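Local atomic coordinates of methyltransferase-like protein 13 (Homo sapiens, PDB entry 5WCJ), a protein that methylates the translation factor eEF1A at its N terminus and at one lysine side chain, taking the methyl groups from S-adenosyl-L-methionine and so influencing mRNA translation. Residues A[37-42]-A[62-67]; A[47-52]-A[121-126]; A[69-74]-A[94-99]. One frame throughout, in Å; residues are numbered along the deposited sequence.

How the interactions relate
All three contacts lie in the C-terminal methyltransferase domain, a Rossmann-like fold around one mixed sheet. Interactions 2 and 3 sit in that sheet, their centres about 9 Å apart, and they touch because strands 44-49 and 67-73 are neighbours: V48 O meets V72 N, and L51 N meets E73 OE1. Both also reach the bound S-adenosyl-L-homocysteine, so together they shape much of its pocket. Interaction 1 lies outside, its centre about 20 Å from each of the others, where helix 36-41 meets the end of helix 55-63. Along the chain, interaction 1 alternates with interaction 2 and closes before interaction 3 begins, while interaction 3 is nested within the loop that interaction 2 closes.

Interaction 1: A[37-42]-A[62-67]; sequences ELLLEI and DHFPKS
L40 and F64 make a CH-pi contact, and K66 reaches across to the backbone of E41, joining the end of helix 36-41 to the turn that follows helix 55-63. This is helix-end packing, part apolar and part polar, at the outer side of the Rossmann-like domain and well away from the cofactor. The touching branch of L40 is CD2, which stands over one face of the F64 ring, 4.2 Å from the ring centroid and 28° off its normal, with the two side chains crossing at about a right angle. L39 approaches differently: its CG lies near the ring plane, at the edge, 3.9 Å from F64 CE2. L225 of helix 211-226 and the loop residue L30 also pack on F64, while L33 and L221 pack on L39, so the aromatic ring is buried. F64 also opens a type I turn closed at S67, and F64 O takes two bonds there, from S67 N and, at 2.8 Å, from S67 OG. On the exposed flank, K66 is extended all the way beyond CG, with chi4 at -166° setting NZ, which donates to E41 O at 2.8 Å. The ammonium sits above the carbonyl plane, 49° out of it. A single water adds a bridge between the backbones, donating to L40 O at 2.7 Å and accepting from K66 N at 2.9 Å. NZ and the water thus satisfy E41 O and L40 O at the end of the short, weakly bonded helix 36-41, and the lysine charge would probably be favoured beside those carbonyls.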
loop_
_atom_site.group_PDB
_atom_site.type_symbol
_atom_site.label_atom_id
_atom_site.label_comp_id
_atom_site.label_asym_id
_atom_site.label_seq_id
_atom_site.Cartn_x
_atom_site.Cartn_y
_atom_site.Cartn_z
ATOM N N GLU A 37 -1.627 14.721 -11.824
ATOM C CA GLU A 37 -2.212 16.014 -11.484
ATOM C C GLU A 37 -3.481 15.773 -10.679
ATOM O O GLU A 37 -3.616 16.269 -9.552
ATOM C CB GLU A 37 -2.532 16.819 -12.749
ATOM N N LEU A 38 -4.387 14.974 -11.239
ATOM C CA LEU A 38 -5.630 14.660 -10.545
ATOM C C LEU A 38 -5.418 13.941 -9.221
ATOM O O LEU A 38 -6.161 14.181 -8.286
ATOM C CB LEU A 38 -6.598 13.844 -11.418
ATOM C CG LEU A 38 -7.459 14.572 -12.453
ATOM C CD1 LEU A 38 -8.640 13.680 -12.802
ATOM C CD2 LEU A 38 -7.947 15.940 -11.986
ATOM N N LEU A 39 -4.392 13.093 -9.147
ATOM C CA LEU A 39 -4.116 12.235 -7.983
ATOM C C LEU A 39 -4.048 12.968 -6.639
ATOM O O LEU A 39 -4.563 12.476 -5.644
ATOM C CB LEU A 39 -2.815 11.472 -8.232
ATOM C CG LEU A 39 -2.394 10.303 -7.360
ATOM C CD1 LEU A 39 -3.391 9.162 -7.475
ATOM C CD2 LEU A 39 -1.010 9.849 -7.801
ATOM N N LEU A 40 -3.407 14.132 -6.607
ATOM C CA LEU A 40 -3.398 14.971 -5.415
ATOM C C LEU A 40 -4.757 15.639 -5.130
ATOM O O LEU A 40 -5.076 15.949 -3.989
ATOM C CB LEU A 40 -2.374 16.096 -5.567
ATOM C CG LEU A 40 -0.888 15.784 -5.460
ATOM C CD1 LEU A 40 -0.119 17.087 -5.604
ATOM C CD2 LEU A 40 -0.564 15.106 -4.142
ATOM N N GLU A 41 -5.524 15.892 -6.186
ATOM C CA GLU A 41 -6.732 16.718 -6.114
ATOM C C GLU A 41 -8.023 15.948 -5.876
ATOM O O GLU A 41 -9.086 16.578 -5.761
ATOM C CB GLU A 41 -6.889 17.483 -7.417
ATOM C CG GLU A 41 -5.709 18.377 -7.742
ATOM C CD GLU A 41 -5.827 19.049 -9.097
ATOM O OE1 GLU A 41 -6.834 18.818 -9.809
ATOM O OE2 GLU A 41 -4.898 19.825 -9.443
ATOM N N ILE A 42 -7.947 14.609 -5.808
ATOM C CA ILE A 42 -9.132 13.765 -5.630
ATOM C C ILE A 42 -8.923 12.759 -4.485
ATOM O O ILE A 42 -7.784 12.348 -4.228
ATOM C CB ILE A 42 -9.514 13.047 -6.945
ATOM C CG1 ILE A 42 -8.393 12.115 -7.442
ATOM C CG2 ILE A 42 -9.846 14.075 -8.032
ATOM C CD1 ILE A 42 -8.510 10.673 -7.019
ATOM N N ASP A 62 0.732 12.935 4.661
ATOM C CA ASP A 62 1.316 14.301 4.588
ATOM C C ASP A 62 1.385 14.879 3.181
ATOM O O ASP A 62 1.274 16.099 3.013
ATOM C CB ASP A 62 2.732 14.321 5.189
ATOM C CG ASP A 62 2.740 14.209 6.720
ATOM O OD1 ASP A 62 1.683 14.357 7.370
ATOM O OD2 ASP A 62 3.834 13.992 7.271
ATOM N N HIS A 63 1.596 14.038 2.169
ATOM C CA HIS A 63 1.760 14.523 0.796
ATOM C C HIS A 63 0.477 14.475 -0.040
ATOM O O HIS A 63 0.387 15.163 -1.056
ATOM C CB HIS A 63 2.891 13.770 0.093
ATOM C CG HIS A 63 4.244 14.215 0.529
ATOM N ND1 HIS A 63 4.832 13.777 1.700
ATOM C CD2 HIS A 63 5.099 15.115 -0.012
ATOM C CE1 HIS A 63 6.007 14.365 1.842
ATOM N NE2 HIS A 63 6.194 15.175 0.814
ATOM N N PHE A 64 -0.485 13.651 0.370
ATOM C CA PHE A 64 -1.759 13.543 -0.317
ATOM C C PHE A 64 -2.868 13.996 0.643
ATOM O O PHE A 64 -3.473 13.177 1.347
ATOM C CB PHE A 64 -1.984 12.098 -0.808
ATOM C CG PHE A 64 -0.979 11.633 -1.833
ATOM C CD1 PHE A 64 0.297 11.243 -1.453
ATOM C CD2 PHE A 64 -1.315 11.560 -3.179
ATOM C CE1 PHE A 64 1.222 10.810 -2.383
ATOM C CE2 PHE A 64 -0.396 11.113 -4.120
ATOM C CZ PHE A 64 0.883 10.757 -3.726
ATOM N N PRO A 65 -3.174 15.307 0.666
ATOM C CA PRO A 65 -4.125 15.820 1.669
ATOM C C PRO A 65 -5.562 15.257 1.609
ATOM O O PRO A 65 -6.293 15.337 2.593
ATOM C CB PRO A 65 -4.096 17.350 1.438
ATOM C CG PRO A 65 -3.599 17.519 0.054
ATOM C CD PRO A 65 -2.634 16.394 -0.188
ATOM N N LYS A 66 -5.951 14.651 0.498
ATOM C CA LYS A 66 -7.246 13.988 0.404
ATOM C C LYS A 66 -7.175 12.451 0.513
ATOM O O LYS A 66 -8.160 11.784 0.242
ATOM C CB LYS A 66 -7.928 14.371 -0.908
ATOM C CG LYS A 66 -8.225 15.859 -0.985
ATOM C CD LYS A 66 -8.942 16.157 -2.295
ATOM C CE LYS A 66 -9.172 17.643 -2.480
ATOM N NZ LYS A 66 -10.149 17.872 -3.563
ATOM N N SER A 67 -6.031 11.901 0.913
ATOM C CA SER A 67 -5.946 10.455 1.151
ATOM C C SER A 67 -6.659 10.094 2.454
ATOM O O SER A 67 -6.669 10.870 3.419
ATOM C CB SER A 67 -4.486 9.978 1.177
ATOM O OG SER A 67 -3.758 10.569 2.243
HETATM O O HOH W 1 -4.561 14.217 -1.966
#

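Interaction 2: A[47-52]-A[121-126]; sequences LVVGLG and IMFDVD. With SAH (S-adenosyl-L-homocysteine), chain F.
V49 meets the F123 ring obliquely, its CG2 branch 3.7 Å from F123 CE1, and F160 and F141 each make an edge-to-face contact with the same ring. The second flat group is the adenine of S-adenosyl-L-homocysteine, which lies between aliphatic side chains. V125 CG2 comes over one face, 3.3 Å from C5 of the ligand, and V49 CG1 approaches from that side too, 3.7 Å from ligand C2; I74 packs on the opposite face. This is the centre of the Rossmann-like fold of class I methyltransferases, where parallel strands 44-49 and 118-123 end at the cofactor. With V49 CG1 anti to the backbone N (chi1 -176°), that branch is directed to the adenine while CG2 lies beside the F123 ring. Three nearly straight backbone bonds of 2.8 to 2.9 Å hold the segments in register: M122 N to L47 O, V49 N to M122 O, and D124 N to V49 O. Beyond the strands the carboxylate of D124 is gripped from several directions, OD2 by H23 and a water that also donates to G50 O, and OD1 by H22 and N163. D124 OD2 lies 3.6 Å from CG of the ligand. G50 belongs to the glycine-rich loop, the signature of this family; a side chain there would collide with D124 O. D124 O is buried with no conventional hydrogen bond, and G50 CA faces it at 3.6 Å in a CA-H...O contact. Two residues further on, G52 N donates to the ribose oxygen O3' of the ligand at 3.1 Å, with an angle of 146° at the hydrogen.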
loop_
_atom_site.group_PDB
_atom_site.type_symbol
_atom_site.label_atom_id
_atom_site.label_comp_id
_atom_site.label_asym_id
_atom_site.label_seq_id
_atom_site.Cartn_x
_atom_site.Cartn_y
_atom_site.Cartn_z
ATOM N N LEU A 47 -5.416 1.117 1.889
ATOM C CA LEU A 47 -5.268 0.175 2.980
ATOM C C LEU A 47 -3.785 -0.194 3.008
ATOM O O LEU A 47 -3.218 -0.570 1.976
ATOM C CB LEU A 47 -6.095 -1.088 2.704
ATOM C CG LEU A 47 -5.919 -2.253 3.686
ATOM C CD1 LEU A 47 -6.376 -1.872 5.087
ATOM C CD2 LEU A 47 -6.721 -3.427 3.184
ATOM N N VAL A 48 -3.164 -0.086 4.164
ATOM C CA VAL A 48 -1.760 -0.454 4.319
ATOM C C VAL A 48 -1.641 -1.491 5.418
ATOM O O VAL A 48 -2.088 -1.253 6.530
ATOM C CB VAL A 48 -0.854 0.765 4.660
ATOM C CG1 VAL A 48 0.610 0.315 4.724
ATOM C CG2 VAL A 48 -1.058 1.875 3.674
ATOM N N VAL A 49 -1.043 -2.640 5.107
ATOM C CA VAL A 49 -0.821 -3.681 6.101
ATOM C C VAL A 49 0.640 -3.688 6.431
ATOM O O VAL A 49 1.482 -3.880 5.530
ATOM C CB VAL A 49 -1.228 -5.069 5.584
ATOM C CG1 VAL A 49 -1.075 -6.087 6.696
ATOM C CG2 VAL A 49 -2.648 -5.009 5.037
ATOM N N GLY A 50 0.925 -3.482 7.718
ATOM C CA GLY A 50 2.260 -3.419 8.242
ATOM C C GLY A 50 2.640 -1.965 8.468
ATOM O O GLY A 50 2.777 -1.222 7.509
ATOM N N LEU A 51 2.784 -1.559 9.733
ATOM C CA LEU A 51 3.095 -0.132 10.072
ATOM C C LEU A 51 4.569 0.201 10.022
ATOM O O LEU A 51 4.939 1.311 9.596
ATOM C CB LEU A 51 2.557 0.225 11.457
ATOM C CG LEU A 51 2.634 1.689 11.898
ATOM C CD1 LEU A 51 1.707 2.538 11.046
ATOM C CD2 LEU A 51 2.269 1.788 13.381
ATOM N N GLY A 52 5.409 -0.722 10.488
ATOM C CA GLY A 52 6.816 -0.447 10.787
ATOM C C GLY A 52 6.910 0.771 11.697
ATOM O O GLY A 52 6.114 0.917 12.626
ATOM N N ILE A 121 -4.084 -0.975 -2.232
ATOM C CA ILE A 121 -3.794 -1.831 -1.103
ATOM C C ILE A 121 -2.295 -2.111 -1.110
ATOM O O ILE A 121 -1.761 -2.604 -2.103
ATOM C CB ILE A 121 -4.611 -3.146 -1.143
ATOM C CG1 ILE A 121 -6.123 -2.862 -1.081
ATOM C CG2 ILE A 121 -4.190 -4.078 -0.027
ATOM C CD1 ILE A 121 -6.967 -4.102 -1.311
ATOM N N MET A 122 -1.631 -1.801 -0.001
ATOM C CA MET A 122 -0.190 -2.011 0.139
ATOM C C MET A 122 0.082 -3.052 1.197
ATOM O O MET A 122 -0.414 -2.924 2.334
ATOM C CB MET A 122 0.520 -0.701 0.503
ATOM C CG MET A 122 0.537 0.335 -0.595
ATOM S SD MET A 122 1.475 1.799 -0.052
ATOM C CE MET A 122 1.448 2.769 -1.551
ATOM N N PHE A 123 0.912 -4.045 0.850
ATOM C CA PHE A 123 1.441 -5.002 1.835
ATOM C C PHE A 123 2.896 -4.694 2.077
ATOM O O PHE A 123 3.722 -4.852 1.166
ATOM C CB PHE A 123 1.314 -6.443 1.331
ATOM C CG PHE A 123 -0.084 -7.025 1.371
ATOM C CD1 PHE A 123 -1.198 -6.292 1.769
ATOM C CD2 PHE A 123 -0.280 -8.352 0.971
ATOM C CE1 PHE A 123 -2.450 -6.851 1.788
ATOM C CE2 PHE A 123 -1.546 -8.906 1.001
ATOM C CZ PHE A 123 -2.622 -8.150 1.374
ATOM N N ASP A 124 3.197 -4.263 3.306
ATOM C CA ASP A 124 4.551 -4.000 3.781
ATOM C C ASP A 124 4.723 -4.809 5.047
ATOM O O ASP A 124 5.035 -4.278 6.116
ATOM C CB ASP A 124 4.703 -2.485 4.046
ATOM C CG ASP A 124 6.138 -2.025 4.224
ATOM O OD1 ASP A 124 7.061 -2.721 3.769
ATOM O OD2 ASP A 124 6.329 -0.916 4.833
ATOM N N VAL A 125 4.444 -6.100 4.936
ATOM C CA VAL A 125 4.345 -6.965 6.105
ATOM C C VAL A 125 5.550 -7.899 6.167
ATOM O O VAL A 125 5.935 -8.486 5.158
ATOM C CB VAL A 125 2.972 -7.657 6.188
ATOM C CG1 VAL A 125 2.547 -8.264 4.880
ATOM C CG2 VAL A 125 2.934 -8.689 7.301
ATOM N N ASP A 126 6.174 -7.976 7.337
ATOM C CA ASP A 126 7.354 -8.820 7.534
ATOM C C ASP A 126 7.304 -9.364 8.952
ATOM O O ASP A 126 7.308 -8.581 9.893
ATOM C CB ASP A 126 8.629 -8.012 7.301
ATOM C CG ASP A 126 9.897 -8.876 7.279
ATOM O OD1 ASP A 126 9.832 -10.109 7.495
ATOM O OD2 ASP A 126 10.976 -8.298 7.049
HETATM C CG SAH F . 7.730 -2.684 7.670
HETATM S SD SAH F . 7.953 -3.603 9.219
HETATM C "C5'" SAH F . 6.800 -4.990 9.057
HETATM C "C4'" SAH F . 5.548 -4.672 9.850
HETATM O "O4'" SAH F . 4.575 -5.718 9.614
HETATM C "C3'" SAH F . 5.784 -4.632 11.372
HETATM O "O3'" SAH F . 5.172 -3.472 11.925
HETATM C "C2'" SAH F . 5.090 -5.910 11.859
HETATM O "O2'" SAH F . 4.546 -5.867 13.173
HETATM C "C1'" SAH F . 3.952 -5.979 10.851
HETATM N N9 SAH F . 3.289 -7.276 10.745
HETATM C C8 SAH F . 3.875 -8.516 10.785
HETATM N N7 SAH F . 3.041 -9.507 10.583
HETATM C C5 SAH F . 1.823 -8.877 10.398
HETATM C C6 SAH F . 0.535 -9.366 10.121
HETATM N N6 SAH F . 0.249 -10.685 9.965
HETATM N N1 SAH F . -0.465 -8.469 10.008
HETATM C C2 SAH F . -0.192 -7.163 10.169
HETATM N N3 SAH F . 0.987 -6.582 10.411
HETATM C C4 SAH F . 1.961 -7.499 10.509
HETATM O O HOH W 2 4.287 0.541 6.167
#

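Interaction 3: A[69-74]-A[94-99]; sequences IDAVEI and MKVHIA. With SAH (S-adenosyl-L-homocysteine), chain F.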
loop_
_atom_site.group_PDB
_atom_site.type_symbol
_atom_site.label_atom_id
_atom_site.label_comp_id
_atom_site.label_asym_id
_atom_site.label_seq_id
_atom_site.Cartn_x
_atom_site.Cartn_y
_atom_site.Cartn_z
ATOM N N ILE A 69 -6.530 6.768 4.872
ATOM C CA ILE A 69 -5.724 5.561 5.077
ATOM C C ILE A 69 -6.272 4.738 6.227
ATOM O O ILE A 69 -6.483 5.252 7.321
ATOM C CB ILE A 69 -4.281 5.949 5.373
ATOM C CG1 ILE A 69 -3.688 6.723 4.175
ATOM C CG2 ILE A 69 -3.449 4.725 5.757
ATOM C CD1 ILE A 69 -2.342 7.374 4.455
ATOM N N ASP A 70 -6.434 3.437 5.985
ATOM C CA ASP A 70 -6.612 2.434 7.034
ATOM C C ASP A 70 -5.310 1.628 7.098
ATOM O O ASP A 70 -4.887 1.076 6.089
ATOM C CB ASP A 70 -7.769 1.524 6.685
ATOM C CG ASP A 70 -9.128 2.189 6.891
ATOM O OD1 ASP A 70 -9.396 2.635 8.024
ATOM O OD2 ASP A 70 -9.949 2.208 5.948
ATOM N N ALA A 71 -4.662 1.638 8.249
ATOM C CA ALA A 71 -3.419 0.912 8.469
ATOM C C ALA A 71 -3.707 -0.235 9.429
ATOM O O ALA A 71 -4.373 -0.042 10.449
ATOM C CB ALA A 71 -2.359 1.828 9.032
ATOM N N VAL A 72 -3.249 -1.428 9.085
ATOM C CA VAL A 72 -3.449 -2.598 9.931
ATOM C C VAL A 72 -2.093 -3.089 10.431
ATOM O O VAL A 72 -1.175 -3.264 9.657
ATOM C CB VAL A 72 -4.195 -3.697 9.163
ATOM C CG1 VAL A 72 -4.460 -4.890 10.067
ATOM C CG2 VAL A 72 -5.477 -3.134 8.586
ATOM N N GLU A 73 -1.951 -3.260 11.737
ATOM C CA GLU A 73 -0.685 -3.594 12.344
ATOM C C GLU A 73 -0.932 -4.649 13.428
ATOM O O GLU A 73 -1.794 -4.458 14.276
ATOM C CB GLU A 73 -0.052 -2.332 12.966
ATOM C CG GLU A 73 1.154 -2.558 13.864
ATOM C CD GLU A 73 2.242 -3.388 13.214
ATOM O OE1 GLU A 73 2.614 -3.098 12.037
ATOM O OE2 GLU A 73 2.768 -4.328 13.873
ATOM N N ILE A 74 -0.168 -5.727 13.395
ATOM C CA ILE A 74 -0.417 -6.863 14.328
ATOM C C ILE A 74 0.091 -6.598 15.754
ATOM O O ILE A 74 -0.491 -7.113 16.709
ATOM C CB ILE A 74 0.181 -8.171 13.783
ATOM C CG1 ILE A 74 -0.467 -9.389 14.448
ATOM C CG2 ILE A 74 1.684 -8.224 13.897
ATOM C CD1 ILE A 74 0.001 -10.688 13.797
ATOM N N MET A 94 -6.605 9.070 8.934
ATOM C CA MET A 94 -5.672 7.944 9.142
ATOM C C MET A 94 -6.000 7.208 10.408
ATOM O O MET A 94 -5.870 7.759 11.517
ATOM C CB MET A 94 -4.217 8.387 9.173
ATOM C CG MET A 94 -3.252 7.178 9.223
ATOM S SD MET A 94 -1.760 7.541 8.327
ATOM C CE MET A 94 -1.178 9.033 9.115
ATOM N N LYS A 95 -6.450 5.965 10.244
ATOM C CA LYS A 95 -6.850 5.116 11.352
ATOM C C LYS A 95 -5.963 3.876 11.362
ATOM O O LYS A 95 -5.703 3.300 10.304
ATOM C CB LYS A 95 -8.293 4.648 11.172
ATOM C CG LYS A 95 -9.352 5.739 11.148
ATOM C CD LYS A 95 -9.523 6.392 12.508
ATOM C CE LYS A 95 -10.543 7.521 12.451
ATOM N NZ LYS A 95 -10.353 8.417 13.615
ATOM N N VAL A 96 -5.555 3.453 12.549
ATOM C CA VAL A 96 -4.766 2.242 12.720
ATOM C C VAL A 96 -5.615 1.219 13.460
ATOM O O VAL A 96 -6.256 1.531 14.461
ATOM C CB VAL A 96 -3.437 2.494 13.435
ATOM C CG1 VAL A 96 -2.653 1.187 13.623
ATOM C CG2 VAL A 96 -2.586 3.459 12.624
ATOM N N HIS A 97 -5.647 0.013 12.919
ATOM C CA HIS A 97 -6.344 -1.111 13.536
ATOM C C HIS A 97 -5.299 -2.133 13.971
ATOM O O HIS A 97 -4.431 -2.519 13.176
ATOM C CB HIS A 97 -7.299 -1.705 12.534
ATOM C CG HIS A 97 -8.301 -0.730 12.004
ATOM N ND1 HIS A 97 -8.043 0.093 10.922
ATOM C CD2 HIS A 97 -9.558 -0.432 12.410
ATOM C CE1 HIS A 97 -9.104 0.850 10.688
ATOM N NE2 HIS A 97 -10.032 0.557 11.581
ATOM N N ILE A 98 -5.365 -2.573 15.226
ATOM C CA ILE A 98 -4.450 -3.573 15.743
ATOM C C ILE A 98 -5.091 -4.929 15.485
ATOM O O ILE A 98 -6.080 -5.266 16.110
ATOM C CB ILE A 98 -4.108 -3.367 17.233
ATOM C CG1 ILE A 98 -3.455 -1.990 17.444
ATOM C CG2 ILE A 98 -3.148 -4.453 17.718
ATOM C CD1 ILE A 98 -2.178 -1.758 16.628
ATOM N N ALA A 99 -4.516 -5.661 14.533
ATOM C CA ALA A 99 -5.065 -6.918 14.032
ATOM C C ALA A 99 -4.051 -7.582 13.116
ATOM O O ALA A 99 -3.137 -6.926 12.558
ATOM C CB ALA A 99 -6.371 -6.671 13.284
HETATM C CG SAH F . 7.730 -2.684 7.670
HETATM S SD SAH F . 7.953 -3.603 9.219
HETATM C "C5'" SAH F . 6.800 -4.990 9.057
HETATM C "C4'" SAH F . 5.548 -4.672 9.850
HETATM O "O4'" SAH F . 4.575 -5.718 9.614
HETATM C "C3'" SAH F . 5.784 -4.632 11.372
HETATM O "O3'" SAH F . 5.172 -3.472 11.925
HETATM C "C2'" SAH F . 5.090 -5.910 11.859
HETATM O "O2'" SAH F . 4.546 -5.867 13.173
HETATM C "C1'" SAH F . 3.952 -5.979 10.851
HETATM N N9 SAH F . 3.289 -7.276 10.745
HETATM C C8 SAH F . 3.875 -8.516 10.785
HETATM N N7 SAH F . 3.041 -9.507 10.583
HETATM C C5 SAH F . 1.823 -8.877 10.398
HETATM C C6 SAH F . 0.535 -9.366 10.121
HETATM N N6 SAH F . 0.249 -10.685 9.965
HETATM N N1 SAH F . -0.465 -8.469 10.008
HETATM C C2 SAH F . -0.192 -7.163 10.169
HETATM N N3 SAH F . 0.987 -6.582 10.411
HETATM C C4 SAH F . 1.961 -7.499 10.509
#
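A71 and V96 face each other in the middle of a parallel strand pair, A71 CB 4.0 Å from V96 CG2. Strands 67-73 and 94-98, with helix 76-85 between them in sequence, form a beta-alpha-beta crossover unit of the Rossmann-like sheet. Its tight part is the main chain, where A71 bonds both ways: A71 N donates to K95 O at 2.8 Å, and A71 O accepts from H97 N. On the same face as A71 and V96, I69 and M94 lie side by side under helix 55-63, with I69 CD1 3.9 Å from M94 SD. The loose side is on strand 94-98, which is outermost in the sheet: K95 is exposed, and its neighbours D70 and H97 partly so. There D70 OD1 lies in the plane of the H97 ring at its edge, 3.2 Å from H97 CE1, a close approach but not a hydrogen bond; D70 OD2 is held by Y118 and the H97 ring meets Y104. K95 turns its amino group away from the pair, to a weak bond with S91 O. Where the strands end, E73 bends at CG (chi2 52°), and its carboxylate grips the ribose of S-adenosyl-L-homocysteine: OE1 accepts from O3' at 2.6 Å, and OE2 from O2' in a very short bond. L51 N and D75 N donate to the same two oxygens, OE1 and OE2 respectively. An alanine here would probably leave both ribose hydroxyls and both of these N-H groups without this acceptor. Just past the end of strand 94-98, A99 N reaches E73 O at 3.0 Å from above the carbonyl plane, 48° out of it.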